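PDB 6FMH: membrane attack complex assembly inhibitor BGA71 from Borreliella bavariensis, which inhibits assembly of the complement membrane attack complex and, as an outer surface protein, probably protects the spirochaete from complement killing. Local coordinates for residues 91-94 against 95-99; 178-181 against 182-186. One frame throughout, in Å; residues are numbered along the deposited sequence.

Contact 1: 91-94 against 95-99; sequences QHRY and TSKEF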
ATOM      1  N   GLN A  91     -27.765  22.241  -9.393  1.00 31.12           N
ATOM      2  CA  GLN A  91     -26.958  22.914 -10.448  1.00 32.25           C
ATOM      3  C   GLN A  91     -25.436  22.671 -10.293  1.00 31.13           C
ATOM      4  O   GLN A  91     -24.759  22.416 -11.288  1.00 28.83           O
ATOM      5  CB  GLN A  91     -27.194  24.431 -10.543  1.00 31.50           C
ATOM      6  CG  GLN A  91     -28.660  24.820 -10.399  1.00 34.53           C
ATOM      7  CD  GLN A  91     -29.005  25.251  -8.983  1.00 35.56           C
ATOM      8  OE1 GLN A  91     -28.556  26.305  -8.553  1.00 34.55           O
ATOM      9  NE2 GLN A  91     -29.828  24.460  -8.269  1.00 33.32           N
ATOM     10  N   HIS A  92     -24.936  22.745  -9.052  1.00 26.32           N
ATOM     11  CA  HIS A  92     -23.511  22.695  -8.785  1.00 25.15           C
ATOM     12  C   HIS A  92     -23.031  21.419  -8.107  1.00 22.97           C
ATOM     13  O   HIS A  92     -21.844  21.297  -7.793  1.00 20.59           O
ATOM     14  CB  HIS A  92     -23.097  23.881  -7.918  1.00 26.21           C
ATOM     15  CG  HIS A  92     -23.421  25.201  -8.523  1.00 25.79           C
ATOM     16  ND1 HIS A  92     -24.091  26.179  -7.823  1.00 28.58           N
ATOM     17  CD2 HIS A  92     -23.192  25.703  -9.755  1.00 24.64           C
ATOM     18  CE1 HIS A  92     -24.259  27.231  -8.600  1.00 25.89           C
ATOM     19  NE2 HIS A  92     -23.706  26.973  -9.770  1.00 24.48           N
ATOM     20  N   ARG A  93     -23.927  20.467  -7.883  1.00 22.22           N
ATOM     21  CA  ARG A  93     -23.509  19.227  -7.256  1.00 21.67           C
ATOM     22  C   ARG A  93     -22.202  18.720  -7.883  1.00 23.75           C
ATOM     23  O   ARG A  93     -21.256  18.373  -7.183  1.00 24.21           O
ATOM     24  CB  ARG A  93     -24.593  18.169  -7.323  1.00 19.55           C
ATOM     25  CG  ARG A  93     -24.340  17.062  -6.297  1.00 20.96           C
ATOM     26  CD  ARG A  93     -25.364  15.921  -6.267  1.00 20.12           C
ATOM     27  NE  ARG A  93     -26.469  16.368  -5.384  1.00 19.87           N
ATOM     28  CZ  ARG A  93     -27.640  15.777  -5.121  1.00 18.91           C
ATOM     29  NH1 ARG A  93     -27.985  14.659  -5.704  1.00 18.67           N
ATOM     30  NH2 ARG A  93     -28.486  16.347  -4.274  1.00 17.91           N
ATOM     31  N   TYR A  94     -22.156  18.699  -9.214  1.00 26.03           N
ATOM     32  CA  TYR A  94     -21.052  18.084  -9.948  1.00 26.75           C
ATOM     33  C   TYR A  94     -19.694  18.659  -9.586  1.00 24.54           C
ATOM     34  O   TYR A  94     -18.684  17.982  -9.626  1.00 25.10           O
ATOM     35  CB  TYR A  94     -21.288  18.224 -11.461  1.00 30.19           C
ATOM     36  CG  TYR A  94     -20.949  19.584 -12.017  1.00 34.23           C
ATOM     37  CD1 TYR A  94     -21.831  20.651 -11.901  1.00 37.30           C
ATOM     38  CD2 TYR A  94     -19.719  19.812 -12.619  1.00 43.37           C
ATOM     39  CE1 TYR A  94     -21.510  21.908 -12.404  1.00 42.36           C
ATOM     40  CE2 TYR A  94     -19.374  21.063 -13.130  1.00 49.18           C
ATOM     41  CZ  TYR A  94     -20.281  22.111 -13.028  1.00 49.25           C
ATOM     42  OH  TYR A  94     -19.921  23.350 -13.521  1.00 53.59           O
ATOM     43  N   THR A  95     -19.679  19.940  -9.300  1.00 24.15           N
ATOM     44  CA  THR A  95     -18.480  20.632  -8.941  1.00 22.07           C
ATOM     45  C   THR A  95     -17.894  20.108  -7.626  1.00 24.17           C
ATOM     46  O   THR A  95     -16.663  19.990  -7.495  1.00 27.30           O
ATOM     47  CB  THR A  95     -18.805  22.106  -8.847  1.00 21.44           C
ATOM     48  OG1 THR A  95     -19.354  22.521 -10.105  1.00 18.89           O
ATOM     49  CG2 THR A  95     -17.566  22.900  -8.549  1.00 22.52           C
ATOM     50  N   SER A  96     -18.751  19.733  -6.666  1.00 22.34           N
ATOM     51  CA  SER A  96     -18.272  19.120  -5.444  1.00 20.98           C
ATOM     52  C   SER A  96     -17.688  17.778  -5.764  1.00 20.25           C
ATOM     53  O   SER A  96     -16.640  17.398  -5.262  1.00 19.88           O
ATOM     54  CB  SER A  96     -19.416  18.975  -4.413  1.00 22.55           C
ATOM     55  OG  SER A  96     -20.521  18.266  -4.941  1.00 24.92           O
ATOM     56  N   LYS A  97     -18.409  17.006  -6.557  1.00 20.67           N
ATOM     57  CA  LYS A  97     -17.934  15.666  -6.953  1.00 21.71           C
ATOM     58  C   LYS A  97     -16.627  15.725  -7.712  1.00 21.54           C
ATOM     59  O   LYS A  97     -15.707  14.960  -7.430  1.00 23.76           O
ATOM     60  CB  LYS A  97     -18.978  14.957  -7.808  1.00 20.98           C
ATOM     61  CG  LYS A  97     -19.945  14.181  -6.995  1.00 21.48           C
ATOM     62  CD  LYS A  97     -20.965  13.484  -7.877  1.00 23.69           C
ATOM     63  CE  LYS A  97     -22.087  12.912  -7.054  1.00 24.93           C
ATOM     64  NZ  LYS A  97     -23.414  13.119  -7.666  1.00 26.83           N
ATOM     65  N   GLU A  98     -16.549  16.611  -8.688  1.00 21.05           N
ATOM     66  CA  GLU A  98     -15.306  16.760  -9.449  1.00 22.32           C
ATOM     67  C   GLU A  98     -14.125  17.143  -8.545  1.00 21.21           C
ATOM     68  O   GLU A  98     -13.059  16.581  -8.652  1.00 18.51           O
ATOM     69  CB  GLU A  98     -15.483  17.757 -10.619  1.00 23.63           C
ATOM     70  CG  GLU A  98     -15.973  17.045 -11.865  1.00 24.53           C
ATOM     71  CD  GLU A  98     -16.483  17.967 -12.952  1.00 26.32           C
ATOM     72  OE1 GLU A  98     -15.828  18.998 -13.256  1.00 28.55           O
ATOM     73  OE2 GLU A  98     -17.483  17.580 -13.579  1.00 26.10           O
ATOM     74  N   PHE A  99     -14.322  18.133  -7.673  1.00 22.22           N
ATOM     75  CA  PHE A  99     -13.284  18.491  -6.704  1.00 22.09           C
ATOM     76  C   PHE A  99     -12.767  17.225  -5.971  1.00 22.24           C
ATOM     77  O   PHE A  99     -11.578  17.052  -5.782  1.00 25.75           O
ATOM     78  CB  PHE A  99     -13.837  19.528  -5.717  1.00 19.91           C
ATOM     79  CG  PHE A  99     -12.918  19.838  -4.602  1.00 18.75           C
ATOM     80  CD1 PHE A  99     -11.891  20.745  -4.777  1.00 18.81           C
ATOM     81  CD2 PHE A  99     -13.044  19.183  -3.367  1.00 17.42           C
ATOM     82  CE1 PHE A  99     -11.007  21.025  -3.724  1.00 18.86           C
ATOM     83  CE2 PHE A  99     -12.155  19.449  -2.332  1.00 17.67           C
ATOM     84  CZ  PHE A  99     -11.138  20.370  -2.510  1.00 17.52           C
TER

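Contact 2: 178-181 against 182-186; sequences TYMK and ENYKT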
ATOM      1  N   THR A 178     -18.237  29.272  -8.890  1.00 11.45           N
ATOM      2  CA  THR A 178     -17.319  29.816  -9.852  1.00 11.89           C
ATOM      3  C   THR A 178     -15.897  29.780  -9.311  1.00 12.12           C
ATOM      4  O   THR A 178     -14.964  29.409 -10.034  1.00 12.17           O
ATOM      5  CB  THR A 178     -17.694  31.258 -10.223  1.00 11.41           C
ATOM      6  OG1 THR A 178     -19.031  31.261 -10.688  1.00 11.64           O
ATOM      7  CG2 THR A 178     -16.812  31.832 -11.263  1.00 11.38           C
ATOM      8  N   TYR A 179     -15.764  30.109  -8.039  1.00 11.97           N
ATOM      9  CA  TYR A 179     -14.484  30.121  -7.406  1.00 12.09           C
ATOM     10  C   TYR A 179     -13.837  28.718  -7.443  1.00 13.29           C
ATOM     11  O   TYR A 179     -12.644  28.580  -7.742  1.00 13.81           O
ATOM     12  CB  TYR A 179     -14.646  30.619  -5.978  1.00 10.92           C
ATOM     13  CG  TYR A 179     -13.371  30.680  -5.181  1.00 10.61           C
ATOM     14  CD1 TYR A 179     -12.822  29.560  -4.618  1.00 10.45           C
ATOM     15  CD2 TYR A 179     -12.766  31.895  -4.918  1.00 10.88           C
ATOM     16  CE1 TYR A 179     -11.665  29.636  -3.879  1.00 10.75           C
ATOM     17  CE2 TYR A 179     -11.616  31.995  -4.148  1.00 10.95           C
ATOM     18  CZ  TYR A 179     -11.062  30.868  -3.642  1.00 11.03           C
ATOM     19  OH  TYR A 179      -9.891  30.953  -2.936  1.00 11.45           O
ATOM     20  N   MET A 180     -14.593  27.704  -7.028  1.00 14.34           N
ATOM     21  CA  MET A 180     -14.067  26.366  -6.972  1.00 14.21           C
ATOM     22  C   MET A 180     -13.687  25.926  -8.371  1.00 18.38           C
ATOM     23  O   MET A 180     -12.632  25.309  -8.560  1.00 20.08           O
ATOM     24  CB  MET A 180     -15.088  25.425  -6.386  1.00 12.41           C
ATOM     25  CG  MET A 180     -15.359  25.624  -4.903  1.00 11.38           C
ATOM     26  SD  MET A 180     -13.988  25.586  -3.772  1.00  9.42           S
ATOM     27  CE  MET A 180     -13.489  23.965  -3.811  1.00  9.18           C
ATOM     28  N   LYS A 181     -14.506  26.292  -9.371  1.00 21.95           N
ATOM     29  CA  LYS A 181     -14.179  25.987 -10.761  1.00 22.68           C
ATOM     30  C   LYS A 181     -12.843  26.631 -11.218  1.00 23.98           C
ATOM     31  O   LYS A 181     -12.032  25.976 -11.872  1.00 24.94           O
ATOM     32  CB  LYS A 181     -15.318  26.445 -11.679  1.00 25.19           C
ATOM     33  CG  LYS A 181     -16.371  25.386 -11.892  1.00 28.06           C
ATOM     34  CD  LYS A 181     -17.499  25.828 -12.808  1.00 29.79           C
ATOM     35  CE  LYS A 181     -18.505  26.698 -12.066  1.00 32.42           C
ATOM     36  NZ  LYS A 181     -19.751  26.952 -12.862  1.00 35.85           N
ATOM     37  N   GLU A 182     -12.653  27.920 -10.913  1.00 23.65           N
ATOM     38  CA  GLU A 182     -11.505  28.693 -11.412  1.00 25.58           C
ATOM     39  C   GLU A 182     -10.172  28.394 -10.642  1.00 23.24           C
ATOM     40  O   GLU A 182      -9.066  28.661 -11.149  1.00 20.82           O
ATOM     41  CB  GLU A 182     -11.847  30.212 -11.530  1.00 29.22           C
ATOM     42  CG  GLU A 182     -13.087  30.504 -12.446  1.00 36.94           C
ATOM     43  CD  GLU A 182     -13.016  29.886 -13.874  1.00 43.53           C
ATOM     44  OE1 GLU A 182     -12.025  30.165 -14.579  1.00 47.54           O
ATOM     45  OE2 GLU A 182     -13.941  29.122 -14.317  1.00 45.46           O
ATOM     46  N   ASN A 183     -10.265  27.810  -9.441  1.00 20.02           N
ATOM     47  CA  ASN A 183      -9.072  27.555  -8.642  1.00 17.17           C
ATOM     48  C   ASN A 183      -8.721  26.098  -8.574  1.00 17.32           C
ATOM     49  O   ASN A 183      -7.720  25.718  -7.988  1.00 17.14           O
ATOM     50  CB  ASN A 183      -9.285  28.132  -7.260  1.00 15.91           C
ATOM     51  CG  ASN A 183      -9.402  29.617  -7.309  1.00 15.54           C
ATOM     52  OD1 ASN A 183      -8.378  30.341  -7.462  1.00 16.55           O
ATOM     53  ND2 ASN A 183     -10.601  30.122  -7.083  1.00 14.63           N
ATOM     54  N   TYR A 184      -9.591  25.257  -9.109  1.00 18.18           N
ATOM     55  CA  TYR A 184      -9.314  23.840  -9.140  1.00 19.20           C
ATOM     56  C   TYR A 184      -9.617  23.257 -10.499  1.00 19.96           C
ATOM     57  O   TYR A 184     -10.299  22.258 -10.597  1.00 23.90           O
ATOM     58  CB  TYR A 184     -10.087  23.168  -7.987  1.00 18.79           C
ATOM     59  CG  TYR A 184      -9.648  23.732  -6.626  1.00 18.17           C
ATOM     60  CD1 TYR A 184      -8.501  23.282  -6.015  1.00 18.00           C
ATOM     61  CD2 TYR A 184     -10.361  24.709  -6.007  1.00 17.67           C
ATOM     62  CE1 TYR A 184      -8.102  23.775  -4.797  1.00 18.49           C
ATOM     63  CE2 TYR A 184      -9.964  25.240  -4.800  1.00 18.22           C
ATOM     64  CZ  TYR A 184      -8.836  24.771  -4.188  1.00 18.54           C
ATOM     65  OH  TYR A 184      -8.461  25.283  -2.938  1.00 17.94           O
ATOM     66  N   LYS A 185      -9.164  23.930 -11.540  1.00 21.41           N
ATOM     67  CA  LYS A 185      -9.541  23.642 -12.927  1.00 23.88           C
ATOM     68  C   LYS A 185      -9.134  22.264 -13.333  1.00 21.89           C
ATOM     69  O   LYS A 185      -9.907  21.484 -13.900  1.00 20.84           O
ATOM     70  CB  LYS A 185      -8.811  24.576 -13.892  1.00 28.61           C
ATOM     71  CG  LYS A 185      -9.494  25.912 -14.141  1.00 32.21           C
ATOM     72  CD  LYS A 185      -8.999  26.613 -15.415  1.00 38.16           C
ATOM     73  CE  LYS A 185     -10.084  27.422 -16.151  1.00 43.01           C
ATOM     74  NZ  LYS A 185      -9.553  28.689 -16.770  1.00 46.20           N
ATOM     75  N   THR A 186      -7.893  21.979 -12.997  1.00 21.26           N
ATOM     76  CA  THR A 186      -7.216  20.809 -13.463  1.00 21.47           C
ATOM     77  C   THR A 186      -6.107  20.393 -12.442  1.00 20.13           C
ATOM     78  O   THR A 186      -5.439  21.229 -11.860  1.00 20.17           O
ATOM     79  CB  THR A 186      -6.664  21.144 -14.886  1.00 20.68           C
ATOM     80  OG1 THR A 186      -6.443  19.949 -15.612  1.00 23.61           O
ATOM     81  CG2 THR A 186      -5.384  21.918 -14.849  1.00 20.21           C
TER

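Contact 1: 91-94 against 95-99
Lys97 N bonds to Arg93 O at 3.2 Å and Glu98 N to Tyr94 O at 2.7 Å, the i to i+4 pattern of an alpha helix, here near the start of helix 90-123; Thr95 N reaches back only three residues, to His92 O at 3.0 Å. With chi1 at 55°, OG of Ser96 is placed between its own N and carbonyl carbon and turns back toward Arg93 O, but it is modelled too close at 2.8 Å resolution for a bond to be more than doubtful. The Tyr94 ring folds over the following residue: Thr95 OG1 is turned to one face, off-centre, and Thr95 CB stands farther out, 4.3 Å from the ring centroid and almost on the normal, a CH-pi contact. Glu98 OE2 comes to the edge of the same ring, 3.3 Å from Tyr94 CD2, with carboxylate and ring planes 61° apart. On another side of the helix Lys97 NZ lies 3.7 Å from Arg93 CD, while Arg93 NE bonds to Tyr87 O. Near the ring plane OE2 faces slightly positive C-H hydrogens, so that contact is probably mildly favourable; Arg93 O is satisfied by the nearly straight bond (166°) from Lys97 N, in the carbonyl plane.

Contact 2: 178-181 against 182-186
The last turn of helix 173-183, where the chain passes into the loop that follows, is built around Asn183 and Tyr179, one turn apart. The helical pattern is still regular at Glu182, whose N bonds to Thr178 O at 2.9 Å with an N-H...O angle of 152°. It then weakens: the bond from Asn183 N to Tyr179 O is weak, and so is that from Tyr184 N to Met180 O. The Asn183 side chain reinforces the first of these weak links, since ND2 donates to Tyr179 O at 2.6 Å, tilted from the carbonyl plane. The same nitrogen stands 3.2 Å above the plane of the Tyr179 ring, over its centre, and the amide is inclined by 44° to the ring. Tyr179 presents this face because its CG is anti to the backbone N (chi1 180°), while its hydroxyl is bonded to Asp161 and Thr158 of helix 127-163. On another side of the turn, Met180 bends at chi2 and chi3, which brings CE to 3.9 Å from Tyr184 CE2. Met180 SD lies 5.2 Å from the Tyr184 ring centroid at an oblique angle, a Met-aromatic contact. Beyond the turn, Lys185 NZ forms a long salt bridge of 3.6 Å with Glu182 OE1. Together these features mark the C-terminal end of a helix, where the backbone bonds become weak and a side-chain amide adds a second donor to a carbonyl one turn back, packed here by its two tyrosines against helix 127-163 of an all-helical protein.

In the fold
After three earlier helices the chain runs through helix 73-88 and turns into helix 90-123, where contact 1 lies; helix 127-163 follows, and helix 173-183 carries contact 2 near its end. Each contact is local and closes no long loop; the two stand in series, neither nested nor crossed. Their centres are nevertheless about 11 Å apart, because the two helices pack together. Phe99 CD1 meets Met180 CE at 3.7 Å, the Phe99 ring makes an edge-to-face contact with that of Tyr184, and Tyr94 OH lies 3.5 Å from Lys181 CD. Helix 90-123 also touches helix 73-88 through Ser96 and Phe99, so the pair joins three helices, with helix 127-163 packed against Tyr179 and Tyr184.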